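Local coordinates for protein COBE (Pseudomonas aeruginosa, PDB 2W6K) that takes part in cobalamin (vitamin B12) biosynthesis and belongs to the CbiG C-terminal family, its precise role being unclear, at residues H26-R40 and L122-L135. Sequence-based numbering, arbitrary orientation. Where two conformers were deposited one is given.
Sequences HLRALLERTLGEHGR and LGAKRSDDRASIAL. With SO4 (sulfate ion), chain B.
Ile133 drives its CD1 methyl against the helix backbone, 3.4 Å from Leu31 N, while its CG1 packs on Leu30 CD2, the two side chains pointing past one another. With CG anti to its backbone N (chi1 -176°), Leu30 spreads its two methyls over both strands of the hairpin: CD2 sits 3.5 Å from Ala131 O, and CD1 meets Arg126 CG on the adjoining strand. Leu27 CD2 and Ala131 CB extend this apolar seam towards the start of the helix segment, Leu35 and Leu135 towards its end, where they are set roughly perpendicular, CD2 of Leu35 against CD1 of Leu135.

The polar contacts are made by Arg126 and Asp128, on strand 126-127 and in the turn after it. The extended Arg126 chain passes Thr34, its CD 3.4 Å from Thr34 OG1, and ends in a salt bridge from NH1 to Glu37 OE2 (3.0 Å). Thr34 OG1 itself donates to Leu30 O (2.8 Å), from the face of that carbonyl opposite to Thr34 N. Near the hairpin turn, His26 NE2 donates to Asp128 OD2 (2.9 Å) on its syn side; the bond is bent, with an N-H...O angle of 131°, and ring and carboxylate are steeply turned against each other. OD1 of Asp128 accepts from Arg130 N, an Asx turn, and from Ala131 N, which completes an Asx motif.

At the other end, Leu122 CB lies over a face of the His38 ring (4.1 Å to the centroid), just where a Schellman motif with Gly39 as C-prime residue terminates the helix. The axes of the segments 26-37 and 131-135 come within 8.6 Å of each other at 37°. Helix 24-37 thus packs on a mixed sheet, bridging the antiparallel hairpin of 119-127 and 131-138; Leu31 and Leu135 also touch Ala14 of strand 12-18, and Leu27 reaches helix 58-67.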
loop_
_atom_site.group_PDB
_atom_site.type_symbol
_atom_site.label_atom_id
_atom_site.label_comp_id
_atom_site.label_asym_id
_atom_site.label_seq_id
_atom_site.Cartn_x
_atom_site.Cartn_y
_atom_site.Cartn_z
ATOM N N HIS A 26 -5.709 -10.281 -11.349
ATOM C CA HIS A 26 -5.498 -8.964 -11.903
ATOM C C HIS A 26 -4.632 -8.164 -10.957
ATOM O O HIS A 26 -3.592 -7.584 -11.363
ATOM C CB HIS A 26 -6.828 -8.257 -12.083
ATOM C CG HIS A 26 -6.714 -6.925 -12.750
ATOM N ND1 HIS A 26 -7.165 -6.700 -14.031
ATOM C CD2 HIS A 26 -6.205 -5.748 -12.313
ATOM C CE1 HIS A 26 -6.947 -5.435 -14.354
ATOM N NE2 HIS A 26 -6.356 -4.839 -13.333
ATOM N N LEU A 27 -5.016 -8.157 -9.682
ATOM C CA LEU A 27 -4.248 -7.399 -8.691
ATOM C C LEU A 27 -2.807 -7.903 -8.647
ATOM O O LEU A 27 -1.868 -7.102 -8.576
ATOM C CB LEU A 27 -4.894 -7.497 -7.297
ATOM C CG LEU A 27 -6.270 -6.835 -7.160
ATOM C CD1 LEU A 27 -6.818 -6.984 -5.783
ATOM C CD2 LEU A 27 -6.143 -5.349 -7.492
ATOM N N ARG A 28 -2.628 -9.225 -8.685
ATOM C CA ARG A 28 -1.268 -9.779 -8.585
ATOM C C ARG A 28 -0.406 -9.328 -9.763
ATOM O O ARG A 28 0.764 -9.001 -9.574
ATOM C CB ARG A 28 -1.292 -11.314 -8.502
ATOM C CG ARG A 28 0.120 -11.894 -8.393
ATOM C CD ARG A 28 0.118 -13.407 -8.326
ATOM N NE ARG A 28 -0.408 -13.989 -9.558
ATOM C CZ ARG A 28 -0.952 -15.204 -9.637
ATOM N NH1 ARG A 28 -1.419 -15.653 -10.796
ATOM N NH2 ARG A 28 -1.020 -15.988 -8.569
ATOM N N ALA A 29 -0.983 -9.327 -10.963
ATOM C CA ALA A 29 -0.217 -8.918 -12.178
ATOM C C ALA A 29 0.199 -7.445 -12.100
ATOM O O ALA A 29 1.327 -7.079 -12.425
ATOM C CB ALA A 29 -0.992 -9.181 -13.443
ATOM N N LEU A 30 -0.701 -6.608 -11.617
ATOM C CA LEU A 30 -0.374 -5.212 -11.493
ATOM C C LEU A 30 0.657 -4.982 -10.380
ATOM O O LEU A 30 1.562 -4.153 -10.529
ATOM C CB LEU A 30 -1.616 -4.387 -11.260
ATOM C CG LEU A 30 -1.400 -2.869 -11.201
ATOM C CD1 LEU A 30 -0.818 -2.284 -12.496
ATOM C CD2 LEU A 30 -2.716 -2.187 -10.904
ATOM N N LEU A 31 0.508 -5.717 -9.283
ATOM C CA LEU A 31 1.443 -5.644 -8.173
ATOM C C LEU A 31 2.841 -6.043 -8.652
ATOM O O LEU A 31 3.814 -5.350 -8.348
ATOM C CB LEU A 31 0.996 -6.566 -7.025
ATOM C CG LEU A 31 1.871 -6.640 -5.758
ATOM C CD1 LEU A 31 2.040 -5.258 -5.097
ATOM C CD2 LEU A 31 1.262 -7.601 -4.782
ATOM N N GLU A 32 2.922 -7.148 -9.390
ATOM C CA GLU A 32 4.215 -7.647 -9.903
ATOM C C GLU A 32 4.881 -6.615 -10.798
ATOM O O GLU A 32 6.107 -6.382 -10.706
ATOM C CB GLU A 32 3.987 -8.930 -10.685
ATOM C CG GLU A 32 3.947 -10.142 -9.844
ATOM C CD GLU A 32 4.022 -11.399 -10.705
ATOM O OE1 GLU A 32 4.955 -12.210 -10.494
ATOM O OE2 GLU A 32 3.174 -11.547 -11.605
ATOM N N ARG A 33 4.090 -5.991 -11.666
ATOM C CA ARG A 33 4.595 -4.946 -12.547
ATOM C C ARG A 33 5.129 -3.761 -11.748
ATOM O O ARG A 33 6.202 -3.235 -12.042
ATOM C CB ARG A 33 3.499 -4.480 -13.508
ATOM C CG ARG A 33 3.840 -4.669 -14.977
ATOM C CD ARG A 33 3.644 -6.113 -15.408
ATOM N NE ARG A 33 4.761 -6.962 -15.003
ATOM C CZ ARG A 33 4.654 -8.260 -14.736
ATOM N NH1 ARG A 33 5.726 -8.954 -14.375
ATOM N NH2 ARG A 33 3.478 -8.864 -14.831
ATOM N N THR A 34 4.371 -3.347 -10.738
ATOM C CA THR A 34 4.725 -2.179 -9.937
ATOM C C THR A 34 6.020 -2.417 -9.150
ATOM O O THR A 34 6.909 -1.556 -9.104
ATOM C CB THR A 34 3.568 -1.807 -8.989
ATOM O OG1 THR A 34 2.384 -1.545 -9.762
ATOM C CG2 THR A 34 3.931 -0.546 -8.230
ATOM N N LEU A 35 6.124 -3.609 -8.579
ATOM C CA LEU A 35 7.319 -4.031 -7.872
ATOM C C LEU A 35 8.522 -4.060 -8.814
ATOM O O LEU A 35 9.603 -3.612 -8.439
ATOM C CB LEU A 35 7.113 -5.415 -7.252
ATOM C CG LEU A 35 6.247 -5.351 -5.979
ATOM C CD1 LEU A 35 5.733 -6.743 -5.663
ATOM C CD2 LEU A 35 6.939 -4.780 -4.765
ATOM N N GLY A 36 8.318 -4.591 -10.015
ATOM C CA GLY A 36 9.402 -4.713 -11.031
ATOM C C GLY A 36 9.983 -3.362 -11.384
ATOM O O GLY A 36 11.216 -3.200 -11.494
ATOM N N GLU A 37 9.105 -2.377 -11.560
ATOM C CA GLU A 37 9.564 -1.024 -11.915
ATOM C C GLU A 37 10.539 -0.494 -10.893
ATOM O O GLU A 37 11.485 0.240 -11.234
ATOM C CB GLU A 37 8.375 -0.090 -12.046
ATOM C CG GLU A 37 7.542 -0.381 -13.255
ATOM C CD GLU A 37 6.609 0.766 -13.571
ATOM O OE1 GLU A 37 5.687 1.037 -12.766
ATOM O OE2 GLU A 37 6.799 1.388 -14.639
ATOM N N HIS A 38 10.311 -0.849 -9.631
ATOM C CA HIS A 38 11.184 -0.444 -8.540
ATOM C C HIS A 38 12.186 -1.484 -8.097
ATOM O O HIS A 38 12.771 -1.362 -7.021
ATOM C CB HIS A 38 10.353 0.066 -7.368
ATOM C CG HIS A 38 9.624 1.329 -7.695
ATOM N ND1 HIS A 38 8.316 1.344 -8.123
ATOM C CD2 HIS A 38 10.049 2.615 -7.733
ATOM C CE1 HIS A 38 7.946 2.594 -8.356
ATOM N NE2 HIS A 38 8.980 3.382 -8.141
ATOM N N GLY A 39 12.420 -2.490 -8.934
ATOM C CA GLY A 39 13.462 -3.488 -8.653
ATOM C C GLY A 39 13.245 -4.213 -7.344
ATOM O O GLY A 39 14.198 -4.655 -6.685
ATOM N N ARG A 40 11.970 -4.334 -6.953
ATOM C CA ARG A 40 11.567 -5.130 -5.798
ATOM C C ARG A 40 10.920 -6.452 -6.219
ATOM O O ARG A 40 10.233 -6.523 -7.214
ATOM C CB ARG A 40 10.575 -4.368 -4.923
ATOM C CG ARG A 40 11.181 -3.616 -3.751
ATOM C CD ARG A 40 12.219 -2.690 -4.181
ATOM N NE ARG A 40 12.806 -1.890 -3.106
ATOM C CZ ARG A 40 13.420 -0.729 -3.320
ATOM N NH1 ARG A 40 13.933 -0.050 -2.299
ATOM N NH2 ARG A 40 13.502 -0.230 -4.554
ATOM N N LEU A 122 7.784 5.002 -2.783
ATOM C CA LEU A 122 8.874 4.721 -3.752
ATOM C C LEU A 122 8.696 5.524 -5.022
ATOM O O LEU A 122 9.668 5.843 -5.742
ATOM C CB LEU A 122 8.894 3.224 -4.060
ATOM C CG LEU A 122 9.647 2.392 -3.024
ATOM C CD1 LEU A 122 8.931 2.341 -1.709
ATOM C CD2 LEU A 122 9.799 1.015 -3.629
ATOM N N GLY A 123 7.445 5.885 -5.301
ATOM C CA GLY A 123 7.108 6.615 -6.508
ATOM C C GLY A 123 5.623 6.816 -6.559
ATOM O O GLY A 123 4.891 6.281 -5.720
ATOM N N ALA A 124 5.155 7.559 -7.557
ATOM C CA ALA A 124 3.738 7.657 -7.820
ATOM C C ALA A 124 3.102 6.274 -8.057
ATOM O O ALA A 124 3.741 5.358 -8.584
ATOM C CB ALA A 124 3.514 8.543 -9.046
ATOM N N LYS A 125 1.833 6.140 -7.693
ATOM C CA LYS A 125 1.121 4.865 -7.877
ATOM C C LYS A 125 1.100 4.486 -9.345
ATOM O O LYS A 125 1.122 5.367 -10.228
ATOM C CB LYS A 125 -0.301 5.003 -7.377
ATOM C CG LYS A 125 -1.164 5.812 -8.317
ATOM C CD LYS A 125 -2.450 6.239 -7.665
ATOM C CE LYS A 125 -3.302 6.941 -8.683
ATOM N NZ LYS A 125 -4.365 7.745 -8.043
ATOM N N ARG A 126 1.071 3.180 -9.603
ATOM C CA ARG A 126 0.851 2.647 -10.958
ATOM C C ARG A 126 -0.629 2.274 -11.092
ATOM O O ARG A 126 -1.234 1.662 -10.189
ATOM C CB ARG A 126 1.780 1.467 -11.221
ATOM C CG ARG A 126 1.635 0.837 -12.622
ATOM C CD ARG A 126 2.689 -0.253 -12.855
ATOM N NE ARG A 126 2.623 -0.777 -14.221
ATOM C CZ ARG A 126 3.199 -0.225 -15.289
ATOM N NH1 ARG A 126 3.899 0.900 -15.186
ATOM N NH2 ARG A 126 3.061 -0.805 -16.483
ATOM N N SER A 127 -1.225 2.650 -12.217
ATOM C CA SER A 127 -2.667 2.531 -12.385
ATOM C C SER A 127 -3.033 1.848 -13.703
ATOM O O SER A 127 -2.334 2.024 -14.716
ATOM C CB SER A 127 -3.283 3.933 -12.390
ATOM O OG SER A 127 -3.016 4.596 -11.164
ATOM N N ASP A 128 -4.079 1.026 -13.661
ATOM C CA ASP A 128 -4.841 0.712 -14.881
ATOM C C ASP A 128 -6.281 1.137 -14.674
ATOM O O ASP A 128 -6.588 1.920 -13.777
ATOM C CB ASP A 128 -4.642 -0.732 -15.356
ATOM C CG ASP A 128 -5.069 -1.773 -14.330
ATOM O OD1 ASP A 128 -6.015 -1.508 -13.592
ATOM O OD2 ASP A 128 -4.449 -2.861 -14.292
ATOM N N ASP A 129 -7.201 0.648 -15.495
ATOM C CA ASP A 129 -8.562 1.141 -15.384
ATOM C C ASP A 129 -9.381 0.465 -14.244
ATOM O O ASP A 129 -10.428 0.978 -13.792
ATOM C CB ASP A 129 -9.163 1.094 -16.789
ATOM C CG ASP A 129 -8.173 1.642 -17.835
ATOM O OD1 ASP A 129 -8.056 2.880 -17.966
ATOM O OD2 ASP A 129 -7.454 0.844 -18.489
ATOM N N ARG A 130 -8.823 -0.612 -13.683
ATOM C CA ARG A 130 -9.510 -1.279 -12.602
ATOM C C ARG A 130 -8.817 -1.149 -11.242
ATOM O O ARG A 130 -9.477 -1.237 -10.219
ATOM C CB ARG A 130 -9.875 -2.726 -12.965
ATOM C CG ARG A 130 -10.848 -2.833 -14.173
ATOM C CD ARG A 130 -12.310 -2.600 -13.775
ATOM N NE ARG A 130 -13.187 -2.302 -14.913
ATOM C CZ ARG A 130 -13.964 -1.225 -15.009
ATOM N NH1 ARG A 130 -14.003 -0.322 -14.038
ATOM N NH2 ARG A 130 -14.726 -1.051 -16.081
ATOM N N ALA A 131 -7.516 -0.859 -11.223
ATOM C CA ALA A 131 -6.801 -0.802 -9.927
ATOM C C ALA A 131 -5.605 0.146 -9.921
ATOM O O ALA A 131 -5.050 0.480 -10.963
ATOM C CB ALA A 131 -6.346 -2.202 -9.556
ATOM N N SER A 132 -5.165 0.544 -8.718
ATOM C CA SER A 132 -3.954 1.330 -8.578
ATOM C C SER A 132 -3.147 0.696 -7.451
ATOM O O SER A 132 -3.730 0.242 -6.473
ATOM C CB SER A 132 -4.246 2.775 -8.173
ATOM O OG SER A 132 -4.556 3.570 -9.323
ATOM N N ILE A 133 -1.833 0.684 -7.611
ATOM C CA ILE A 133 -0.962 0.141 -6.569
ATOM C C ILE A 133 0.180 1.115 -6.263
ATOM O O ILE A 133 0.782 1.716 -7.173
ATOM C CB ILE A 133 -0.439 -1.277 -6.938
ATOM C CG1 ILE A 133 -1.641 -2.235 -7.106
ATOM C CG2 ILE A 133 0.547 -1.781 -5.876
ATOM C CD1 ILE A 133 -1.329 -3.702 -7.228
ATOM N N ALA A 134 0.456 1.327 -4.979
ATOM C CA ALA A 134 1.608 2.155 -4.596
ATOM C C ALA A 134 2.481 1.400 -3.607
ATOM O O ALA A 134 2.004 0.541 -2.883
ATOM C CB ALA A 134 1.165 3.474 -3.989
ATOM N N LEU A 135 3.734 1.786 -3.545
ATOM C CA LEU A 135 4.691 1.114 -2.644
ATOM C C LEU A 135 5.281 2.108 -1.669
ATOM O O LEU A 135 5.644 3.213 -2.051
ATOM C CB LEU A 135 5.815 0.433 -3.449
ATOM C CG LEU A 135 5.396 -0.550 -4.552
ATOM C CD1 LEU A 135 6.660 -0.989 -5.323
ATOM C CD2 LEU A 135 4.686 -1.738 -3.922
HETATM S S SO4 B . -6.472 5.121 -5.727
HETATM O O1 SO4 B . -7.070 4.809 -7.065
HETATM O O2 SO4 B . -7.514 5.615 -4.838
HETATM O O3 SO4 B . -5.472 6.150 -5.924
HETATM O O4 SO4 B . -5.894 3.918 -5.200
#